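Long-range contacts in regulatory protein YycH-like domain-containing protein (Eubacterium rectale, PDB 5COZ), which is of unknown function but carries a YycH-like regulatory domain and is probably exported as a lipoprotein: residues K75-M80 against E105-D110; I181-K186 against M216-Y221; S281-K286 against G352-I357. All blocks are in the same frame, centred on the assembly; numbering follows the deposited sequence.

Contact 1: residues K75-M80 against E105-D110; sequences KCYDLM and EIYLWD
Met80, built as selenomethionine, lies across the indole of Trp109, and its chain shows how helix 73-87 settles on strand 104-111. Met80 CB starts beside the outer end of the six-membered ring, 3.7 Å from Trp109 CH2. CG, anti to the backbone N (chi1 175°), sits over the middle of that ring, 3.4 Å from its centroid and 5° off the normal, in a CH-pi contact. The bend at chi2 carries SE over the face of the five-membered ring in a Met-aromatic contact, and Met80 CE finishes 4.0 Å from Trp109 NE1. A flexible, unbranched chain suits this place, following the flat indole. The Trp109 edge is used too: CZ2 points into the face of Tyr77, giving an edge-to-face pair with centroids 5.1 Å apart. Tyr77 in turn presents its edge to Tyr107 in an offset edge-to-face pair, planes 80° apart. Cys76 SG rests obliquely on the Tyr107 ring, 3.5 Å from CD2; its small, polarisable sulfur fits where helix and strand come close. Tyr77 OH bonds weakly to Gln96, and Cys76 and Met80 also touch Ile120. No hydrogen bond joins the two segments, so between them the contact rests on dispersion and ring electrostatics.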
loop_
_atom_site.group_PDB
_atom_site.type_symbol
_atom_site.label_atom_id
_atom_site.label_comp_id
_atom_site.label_asym_id
_atom_site.label_seq_id
_atom_site.Cartn_x
_atom_site.Cartn_y
_atom_site.Cartn_z
ATOM N N LYS A 75 11.998 -22.506 -5.570
ATOM C CA LYS A 75 11.211 -21.551 -4.799
ATOM C C LYS A 75 10.235 -20.819 -5.686
ATOM O O LYS A 75 9.113 -20.521 -5.272
ATOM C CB LYS A 75 12.125 -20.514 -4.117
ATOM C CG LYS A 75 12.906 -21.034 -2.928
ATOM C CD LYS A 75 13.753 -19.889 -2.382
ATOM C CE LYS A 75 14.276 -20.167 -1.007
ATOM N NZ LYS A 75 15.152 -19.062 -0.530
ATOM N N CYS A 76 10.684 -20.485 -6.919
ATOM C CA CYS A 76 9.845 -19.783 -7.872
ATOM C C CYS A 76 8.621 -20.629 -8.213
ATOM O O CYS A 76 7.488 -20.134 -8.206
ATOM C CB CYS A 76 10.652 -19.470 -9.120
ATOM S SG CYS A 76 9.729 -18.483 -10.306
ATOM N N TYR A 77 8.851 -21.909 -8.543
ATOM C CA TYR A 77 7.760 -22.788 -8.921
ATOM C C TYR A 77 6.849 -23.072 -7.734
ATOM O O TYR A 77 5.641 -23.233 -7.940
ATOM C CB TYR A 77 8.295 -24.088 -9.551
ATOM C CG TYR A 77 8.642 -23.956 -11.026
ATOM C CD1 TYR A 77 9.481 -22.930 -11.480
ATOM C CD2 TYR A 77 8.189 -24.888 -11.955
ATOM C CE1 TYR A 77 9.830 -22.822 -12.825
ATOM C CE2 TYR A 77 8.560 -24.812 -13.298
ATOM C CZ TYR A 77 9.378 -23.770 -13.725
ATOM O OH TYR A 77 9.741 -23.717 -15.048
ATOM N N ASP A 78 7.409 -23.107 -6.516
ATOM C CA ASP A 78 6.565 -23.270 -5.322
ATOM C C ASP A 78 5.594 -22.081 -5.196
ATOM O O ASP A 78 4.419 -22.284 -4.897
ATOM C CB ASP A 78 7.428 -23.399 -4.059
ATOM C CG ASP A 78 8.153 -24.730 -3.936
ATOM O OD1 ASP A 78 7.720 -25.713 -4.593
ATOM O OD2 ASP A 78 9.094 -24.811 -3.125
ATOM N N LEU A 79 6.088 -20.850 -5.458
ATOM C CA LEU A 79 5.231 -19.675 -5.420
ATOM C C LEU A 79 4.184 -19.767 -6.561
ATOM O O LEU A 79 2.988 -19.496 -6.354
ATOM C CB LEU A 79 6.086 -18.424 -5.540
ATOM C CG LEU A 79 5.300 -17.097 -5.598
ATOM C CD1 LEU A 79 4.366 -16.943 -4.382
ATOM C CD2 LEU A 79 6.278 -15.907 -5.730
HETATM N N MSE A 80 4.617 -20.193 -7.760
HETATM C CA MSE A 80 3.725 -20.376 -8.878
HETATM C C MSE A 80 2.542 -21.298 -8.488
HETATM O O MSE A 80 1.407 -20.995 -8.835
HETATM C CB MSE A 80 4.482 -20.929 -10.122
HETATM C CG MSE A 80 3.546 -21.254 -11.306
HETATM SE SE MSE A 80 2.757 -23.052 -11.226
HETATM C CE MSE A 80 4.451 -24.085 -11.402
ATOM N N GLU A 105 15.663 -13.167 -13.493
ATOM C CA GLU A 105 14.908 -14.237 -14.152
ATOM C C GLU A 105 13.425 -13.895 -14.162
ATOM O O GLU A 105 12.909 -13.378 -13.181
ATOM C CB GLU A 105 15.120 -15.614 -13.474
ATOM C CG GLU A 105 16.573 -16.047 -13.302
ATOM C CD GLU A 105 17.414 -15.961 -14.563
ATOM O OE1 GLU A 105 16.934 -16.419 -15.624
ATOM O OE2 GLU A 105 18.527 -15.389 -14.504
ATOM N N ILE A 106 12.763 -14.132 -15.284
ATOM C CA ILE A 106 11.329 -13.862 -15.434
ATOM C C ILE A 106 10.651 -15.139 -15.901
ATOM O O ILE A 106 11.046 -15.702 -16.924
ATOM C CB ILE A 106 11.123 -12.709 -16.464
ATOM C CG1 ILE A 106 11.849 -11.416 -16.019
ATOM C CG2 ILE A 106 9.622 -12.457 -16.772
ATOM C CD1 ILE A 106 12.238 -10.491 -17.178
ATOM N N TYR A 107 9.661 -15.614 -15.132
ATOM C CA TYR A 107 8.915 -16.818 -15.480
ATOM C C TYR A 107 7.479 -16.487 -15.711
ATOM O O TYR A 107 6.877 -15.766 -14.907
ATOM C CB TYR A 107 9.002 -17.870 -14.381
ATOM C CG TYR A 107 10.361 -18.488 -14.246
ATOM C CD1 TYR A 107 10.703 -19.629 -14.967
ATOM C CD2 TYR A 107 11.316 -17.940 -13.392
ATOM C CE1 TYR A 107 11.946 -20.226 -14.817
ATOM C CE2 TYR A 107 12.570 -18.529 -13.235
ATOM C CZ TYR A 107 12.881 -19.668 -13.959
ATOM O OH TYR A 107 14.113 -20.265 -13.815
ATOM N N LEU A 108 6.913 -17.044 -16.773
ATOM C CA LEU A 108 5.518 -16.835 -17.122
ATOM C C LEU A 108 4.802 -18.135 -17.323
ATOM O O LEU A 108 5.364 -19.073 -17.900
ATOM C CB LEU A 108 5.383 -16.010 -18.427
ATOM C CG LEU A 108 6.213 -14.709 -18.511
ATOM C CD1 LEU A 108 5.980 -14.016 -19.835
ATOM C CD2 LEU A 108 5.841 -13.733 -17.422
ATOM N N TRP A 109 3.525 -18.174 -16.933
ATOM C CA TRP A 109 2.628 -19.305 -17.199
ATOM C C TRP A 109 1.355 -18.725 -17.759
ATOM O O TRP A 109 0.732 -17.883 -17.112
ATOM C CB TRP A 109 2.331 -20.142 -15.943
ATOM C CG TRP A 109 3.510 -20.900 -15.448
ATOM C CD1 TRP A 109 3.816 -22.206 -15.714
ATOM C CD2 TRP A 109 4.545 -20.406 -14.604
ATOM N NE1 TRP A 109 4.982 -22.556 -15.083
ATOM C CE2 TRP A 109 5.428 -21.485 -14.352
ATOM C CE3 TRP A 109 4.779 -19.170 -13.959
ATOM C CZ2 TRP A 109 6.544 -21.359 -13.513
ATOM C CZ3 TRP A 109 5.871 -19.056 -13.108
ATOM C CH2 TRP A 109 6.762 -20.130 -12.929
ATOM N N ASP A 110 0.978 -19.140 -18.960
ATOM C CA ASP A 110 -0.200 -18.575 -19.592
ATOM C C ASP A 110 -1.162 -19.640 -20.051
ATOM O O ASP A 110 -0.756 -20.643 -20.641
ATOM C CB ASP A 110 0.259 -17.749 -20.817
ATOM C CG ASP A 110 0.969 -16.475 -20.426
ATOM O OD1 ASP A 110 0.277 -15.505 -20.066
ATOM O OD2 ASP A 110 2.221 -16.469 -20.416
#

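Contact 2: residues I181-K186 against M216-Y221; sequences INVCEK and MFPDVY
Asn182 and Asp219, with Cys184 and Phe217, make the two direct hydrogen bonds of this contact, both between backbones. Asp219 N donates to Asn182 O over 3.1 Å, approaching from above the carbonyl plane, and Cys184 N donates to Phe217 O over 3.0 Å. Water extends the pairing: one molecule gives its protons to Asn182 O and Asp219 O, while another donates to Cys184 O and Lys186 O and accepts from Phe217 N, so one water joins three backbone groups. The Asp219 carboxylate folds back over the opposing chain, CG lying between the backbone N and the carbonyl carbon (chi1 69°), and Asp219 OD1 comes 3.3 Å from Val183 C. An alanine here would probably leave Val183 C and Cys184 SG, which lies near OD2, without their carboxylate neighbour and open a gap beside them. Farther out the contacts are apolar. Ile181 CG2 packs 3.9 Å from Pro218 CG, the two side chains pointing the same way, and Val183 CG1 lies 4.4 Å from Pro218 CD. Apart from these, the carbonyl oxygen of Lys186 meets the edge of the Phe217 ring at CD2, while Lys186 NZ turns away to a salt bridge with Glu48 and a hydrogen bond to Asn50. Pro218 suits its place, because in a non-hydrogen-bonded pair its nitrogen need not donate across the bridge. The bonding pattern is that of an isolated antiparallel beta bridge, Val183 and Pro218 forming that pair, which ties the loop after helix 165-178 to strand 211-220.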
loop_
_atom_site.group_PDB
_atom_site.type_symbol
_atom_site.label_atom_id
_atom_site.label_comp_id
_atom_site.label_asym_id
_atom_site.label_seq_id
_atom_site.Cartn_x
_atom_site.Cartn_y
_atom_site.Cartn_z
ATOM N N ILE A 181 3.079 -14.897 3.744
ATOM C CA ILE A 181 3.399 -13.485 3.815
ATOM C C ILE A 181 2.751 -12.927 5.064
ATOM O O ILE A 181 1.515 -12.843 5.133
ATOM C CB ILE A 181 2.941 -12.706 2.540
ATOM C CG1 ILE A 181 3.512 -13.326 1.241
ATOM C CG2 ILE A 181 3.322 -11.196 2.669
ATOM C CD1 ILE A 181 2.909 -12.726 -0.044
ATOM N N ASN A 182 3.565 -12.548 6.053
ATOM C CA ASN A 182 3.044 -11.912 7.264
ATOM C C ASN A 182 2.551 -10.526 6.902
ATOM O O ASN A 182 3.278 -9.775 6.231
ATOM C CB ASN A 182 4.120 -11.813 8.343
ATOM C CG ASN A 182 4.302 -13.077 9.151
ATOM O OD1 ASN A 182 3.623 -14.099 8.947
ATOM N ND2 ASN A 182 5.223 -13.029 10.098
ATOM N N VAL A 183 1.327 -10.200 7.312
ATOM C CA VAL A 183 0.739 -8.908 7.001
ATOM C C VAL A 183 0.126 -8.313 8.270
ATOM O O VAL A 183 -0.213 -9.062 9.200
ATOM C CB VAL A 183 -0.331 -8.990 5.863
ATOM C CG1 VAL A 183 0.292 -9.434 4.529
ATOM C CG2 VAL A 183 -1.509 -9.895 6.248
ATOM N N CYS A 184 -0.080 -6.993 8.275
ATOM C CA CYS A 184 -0.804 -6.379 9.403
ATOM C C CYS A 184 -2.221 -6.928 9.504
ATOM O O CYS A 184 -2.841 -7.279 8.487
ATOM C CB CYS A 184 -0.858 -4.863 9.264
ATOM S SG CYS A 184 0.762 -4.083 9.196
ATOM N N GLU A 185 -2.791 -6.892 10.718
ATOM C CA GLU A 185 -4.171 -7.295 10.904
ATOM C C GLU A 185 -5.110 -6.373 10.135
ATOM O O GLU A 185 -6.088 -6.861 9.559
ATOM C CB GLU A 185 -4.535 -7.300 12.395
ATOM C CG GLU A 185 -3.752 -8.338 13.174
ATOM C CD GLU A 185 -4.154 -8.575 14.621
ATOM O OE1 GLU A 185 -5.259 -8.145 15.028
ATOM O OE2 GLU A 185 -3.365 -9.232 15.339
ATOM N N LYS A 186 -4.813 -5.061 10.078
ATOM C CA LYS A 186 -5.636 -4.121 9.338
ATOM C C LYS A 186 -5.336 -4.199 7.840
ATOM O O LYS A 186 -4.188 -4.130 7.408
ATOM C CB LYS A 186 -5.433 -2.681 9.836
ATOM C CG LYS A 186 -6.231 -1.648 9.018
ATOM C CD LYS A 186 -6.066 -0.244 9.534
ATOM C CE LYS A 186 -6.793 0.736 8.628
ATOM N NZ LYS A 186 -6.902 2.091 9.295
HETATM N N MSE A 216 -3.454 -5.606 1.535
HETATM C CA MSE A 216 -2.845 -6.091 2.776
HETATM C C MSE A 216 -1.432 -5.582 2.813
HETATM O O MSE A 216 -0.863 -5.244 1.780
HETATM C CB MSE A 216 -2.903 -7.598 2.882
HETATM C CG MSE A 216 -4.280 -8.084 2.517
HETATM SE SE MSE A 216 -4.398 -9.967 2.538
HETATM C CE MSE A 216 -4.886 -10.077 4.122
ATOM N N PHE A 217 -0.874 -5.450 4.022
ATOM C CA PHE A 217 0.403 -4.802 4.155
ATOM C C PHE A 217 1.467 -5.685 4.790
ATOM O O PHE A 217 1.493 -5.859 5.999
ATOM C CB PHE A 217 0.205 -3.504 4.973
ATOM C CG PHE A 217 -0.877 -2.625 4.384
ATOM C CD1 PHE A 217 -0.677 -1.966 3.174
ATOM C CD2 PHE A 217 -2.140 -2.562 4.970
ATOM C CE1 PHE A 217 -1.703 -1.223 2.587
ATOM C CE2 PHE A 217 -3.170 -1.809 4.388
ATOM C CZ PHE A 217 -2.940 -1.124 3.210
ATOM N N PRO A 218 2.360 -6.247 3.956
ATOM C CA PRO A 218 3.478 -7.069 4.479
ATOM C C PRO A 218 4.218 -6.307 5.572
ATOM O O PRO A 218 4.501 -5.106 5.426
ATOM C CB PRO A 218 4.357 -7.278 3.252
ATOM C CG PRO A 218 3.328 -7.323 2.118
ATOM C CD PRO A 218 2.377 -6.195 2.475
ATOM N N ASP A 219 4.498 -6.997 6.691
ATOM C CA ASP A 219 5.086 -6.304 7.808
ATOM C C ASP A 219 6.149 -7.122 8.516
ATOM O O ASP A 219 6.384 -8.289 8.190
ATOM C CB ASP A 219 3.953 -5.945 8.807
ATOM C CG ASP A 219 3.269 -7.067 9.572
ATOM O OD1 ASP A 219 3.305 -8.232 9.103
ATOM O OD2 ASP A 219 2.648 -6.769 10.621
ATOM N N VAL A 220 6.798 -6.487 9.501
ATOM C CA VAL A 220 7.779 -7.142 10.361
ATOM C C VAL A 220 7.673 -6.396 11.697
ATOM O O VAL A 220 7.459 -5.178 11.696
ATOM C CB VAL A 220 9.197 -7.194 9.719
ATOM C CG1 VAL A 220 9.812 -5.811 9.538
ATOM C CG2 VAL A 220 10.131 -8.114 10.508
ATOM N N TYR A 221 7.674 -7.127 12.818
ATOM C CA TYR A 221 7.479 -6.529 14.156
ATOM C C TYR A 221 6.188 -5.698 14.200
ATOM O O TYR A 221 6.098 -4.687 14.914
ATOM C CB TYR A 221 8.707 -5.727 14.613
ATOM C CG TYR A 221 9.909 -6.635 14.738
ATOM C CD1 TYR A 221 9.958 -7.623 15.717
ATOM C CD2 TYR A 221 10.971 -6.542 13.843
ATOM C CE1 TYR A 221 11.022 -8.525 15.781
ATOM C CE2 TYR A 221 12.055 -7.411 13.917
ATOM C CZ TYR A 221 12.074 -8.400 14.884
ATOM O OH TYR A 221 13.124 -9.269 14.937
HETATM O O HOH W 1 6.088 -9.794 5.848
HETATM O O HOH W 2 7.339 -10.686 9.006
HETATM O O HOH W 3 -2.693 -5.976 6.099
#

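Contact 3: residues S281-K286 against G352-I357; sequences SKEVDK and GEEYRI
Lys282 and Gly352 bring the two backbones together no closer than 8.5 Å between CA atoms, so side chains from both segments bridge the distance. Lys282 does so with a chain fully extended beyond CG, and its NZ donates to Gly352 O over 2.8 Å, standing well above the carbonyl plane. A long, flexible lysine suits this reach from an exposed helix face, and the glycine suits a backbone turned to a positive phi (79°). One turn on, Lys286, modelled in two conformers, lays its aliphatic part across the Glu354 carboxylate; in the conformer described Lys286 CE is 3.7 Å from Glu354 OE2. Its NZ forms a salt bridge with Asp345 instead. Glu354 OE2 also faces Glu283 OE1 at 3.7 Å, the carboxylate planes 82° apart. With Asp345 close by, these acids would be expected to repel, and the neighbouring lysine probably offsets part of that cost, though some upward shift in an acid's pKa is possible. Glu283 OE1 is held by a hydrogen bond with the Tyr347 hydroxyl. Helix 276-288 thus lies beside strands 314-330 and 338-348, with Glu283 and Lys286 on Tyr325, while Tyr355 pairs its backbone with Val346 and rests on helix 232-235.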
loop_
_atom_site.group_PDB
_atom_site.type_symbol
_atom_site.label_atom_id
_atom_site.label_comp_id
_atom_site.label_asym_id
_atom_site.label_seq_id
_atom_site.Cartn_x
_atom_site.Cartn_y
_atom_site.Cartn_z
ATOM N N SER A 281 2.273 18.201 15.259
ATOM C CA SER A 281 2.511 19.621 15.487
ATOM C C SER A 281 3.622 20.155 14.551
ATOM O O SER A 281 3.483 21.255 14.008
ATOM C CB SER A 281 2.844 19.878 16.949
ATOM O OG SER A 281 4.056 19.227 17.272
ATOM N N LYS A 282 4.674 19.373 14.314
ATOM C CA LYS A 282 5.758 19.787 13.437
ATOM C C LYS A 282 5.251 19.858 11.976
ATOM O O LYS A 282 5.576 20.800 11.240
ATOM C CB LYS A 282 6.904 18.769 13.596
ATOM C CG LYS A 282 8.216 19.170 13.052
ATOM C CD LYS A 282 9.253 18.329 13.755
ATOM C CE LYS A 282 10.572 18.692 13.228
ATOM N NZ LYS A 282 11.576 17.835 13.863
ATOM N N GLU A 283 4.424 18.887 11.579
ATOM C CA GLU A 283 3.900 18.859 10.211
ATOM C C GLU A 283 2.912 20.017 9.980
ATOM O O GLU A 283 2.964 20.650 8.926
ATOM C CB GLU A 283 3.243 17.513 9.947
ATOM C CG GLU A 283 2.598 17.421 8.569
ATOM C CD GLU A 283 3.522 17.344 7.369
ATOM O OE1 GLU A 283 4.764 17.413 7.522
ATOM O OE2 GLU A 283 2.976 17.238 6.246
ATOM N N VAL A 284 2.082 20.347 10.979
ATOM C CA VAL A 284 1.188 21.502 10.843
ATOM C C VAL A 284 2.025 22.782 10.701
ATOM O O VAL A 284 1.668 23.648 9.897
ATOM C CB VAL A 284 0.203 21.560 12.019
ATOM C CG1 VAL A 284 -0.382 22.963 12.222
ATOM C CG2 VAL A 284 -0.893 20.521 11.849
ATOM N N ASP A 285 3.129 22.919 11.474
ATOM C CA ASP A 285 3.953 24.116 11.363
ATOM C C ASP A 285 4.514 24.231 9.934
ATOM O O ASP A 285 4.553 25.335 9.387
ATOM C CB ASP A 285 5.065 24.083 12.407
ATOM C CG ASP A 285 5.681 25.436 12.693
ATOM O OD1 ASP A 285 4.909 26.401 13.011
ATOM O OD2 ASP A 285 6.929 25.528 12.687
ATOM N N LYS A 286 4.889 23.089 9.321
ATOM C CA LYS A 286 5.404 23.076 7.948
ATOM C C LYS A 286 4.305 23.451 6.956
ATOM O O LYS A 286 4.496 24.312 6.103
ATOM C CB LYS A 286 5.963 21.680 7.607
ATOM C CG LYS A 286 6.509 21.539 6.170
ATOM C CD LYS A 286 5.565 20.759 5.235
ATOM C CE LYS A 286 6.280 20.308 3.979
ATOM N NZ LYS A 286 5.339 19.741 2.971
ATOM N N GLY A 352 12.549 12.691 14.597
ATOM C CA GLY A 352 11.637 13.703 14.075
ATOM C C GLY A 352 12.238 14.488 12.921
ATOM O O GLY A 352 11.625 15.449 12.475
ATOM N N GLU A 353 13.442 14.106 12.436
ATOM C CA GLU A 353 14.039 14.745 11.241
ATOM C C GLU A 353 13.031 14.658 10.099
ATOM O O GLU A 353 12.582 13.563 9.767
ATOM C CB GLU A 353 15.316 14.012 10.828
ATOM C CG GLU A 353 15.893 14.538 9.509
ATOM C CD GLU A 353 17.161 13.861 9.020
ATOM O OE1 GLU A 353 17.683 12.957 9.718
ATOM O OE2 GLU A 353 17.618 14.228 7.910
ATOM N N GLU A 354 12.742 15.794 9.471
ATOM C CA GLU A 354 11.865 15.829 8.315
ATOM C C GLU A 354 12.677 15.609 7.053
ATOM O O GLU A 354 13.661 16.324 6.809
ATOM C CB GLU A 354 11.146 17.172 8.238
ATOM C CG GLU A 354 10.076 17.086 7.170
ATOM C CD GLU A 354 9.271 18.337 6.922
ATOM O OE1 GLU A 354 9.763 19.450 7.227
ATOM O OE2 GLU A 354 8.165 18.197 6.353
ATOM N N TYR A 355 12.269 14.640 6.245
ATOM C CA TYR A 355 12.950 14.364 4.980
ATOM C C TYR A 355 12.431 15.260 3.891
ATOM O O TYR A 355 11.267 15.643 3.884
ATOM C CB TYR A 355 12.778 12.904 4.597
ATOM C CG TYR A 355 13.408 11.957 5.587
ATOM C CD1 TYR A 355 14.685 12.198 6.101
ATOM C CD2 TYR A 355 12.737 10.815 6.014
ATOM C CE1 TYR A 355 15.273 11.316 7.006
ATOM C CE2 TYR A 355 13.324 9.917 6.892
ATOM C CZ TYR A 355 14.601 10.161 7.371
ATOM O OH TYR A 355 15.181 9.284 8.232
ATOM N N ARG A 356 13.305 15.580 2.943
ATOM C CA ARG A 356 12.975 16.416 1.789
ATOM C C ARG A 356 12.130 15.605 0.816
ATOM O O ARG A 356 12.554 14.511 0.422
ATOM C CB ARG A 356 14.301 16.884 1.142
ATOM C CG ARG A 356 14.217 17.386 -0.295
ATOM C CD ARG A 356 15.585 17.789 -0.817
ATOM N NE ARG A 356 16.357 16.668 -1.374
ATOM C CZ ARG A 356 17.505 16.213 -0.871
ATOM N NH1 ARG A 356 18.014 16.749 0.233
ATOM N NH2 ARG A 356 18.148 15.210 -1.465
ATOM N N ILE A 357 10.886 16.062 0.533
ATOM C CA ILE A 357 10.027 15.383 -0.449
ATOM C C ILE A 357 9.821 16.385 -1.576
ATOM O O ILE A 357 9.135 17.393 -1.377
ATOM C CB ILE A 357 8.661 14.839 0.096
ATOM C CG1 ILE A 357 8.796 14.046 1.430
ATOM C CG2 ILE A 357 7.932 14.011 -0.998
ATOM C CD1 ILE A 357 9.664 12.770 1.416
#

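In the fold
Along the chain the three contacts follow in series, each closing before the next opens. Contacts 1 and 2 reach the same antiparallel sheet, through strands 104-111 and 211-220; their centres are about 23 Å apart and their nearest atoms about 6 Å. Contact 3 lies instead by the mixed sheet containing strands 314-330 and 338-348, its centre about 26 Å from that of contact 2 and about 42 Å from that of contact 1, across the centre of the chain. Contact 2 lies nearest the middle, its centre about 11 Å from that of the chain, and its Lys186 reaches strand 43-50 of the mixed sheet. Gln208 and Asp210, just ahead of strand 211-220, bind a sodium ion.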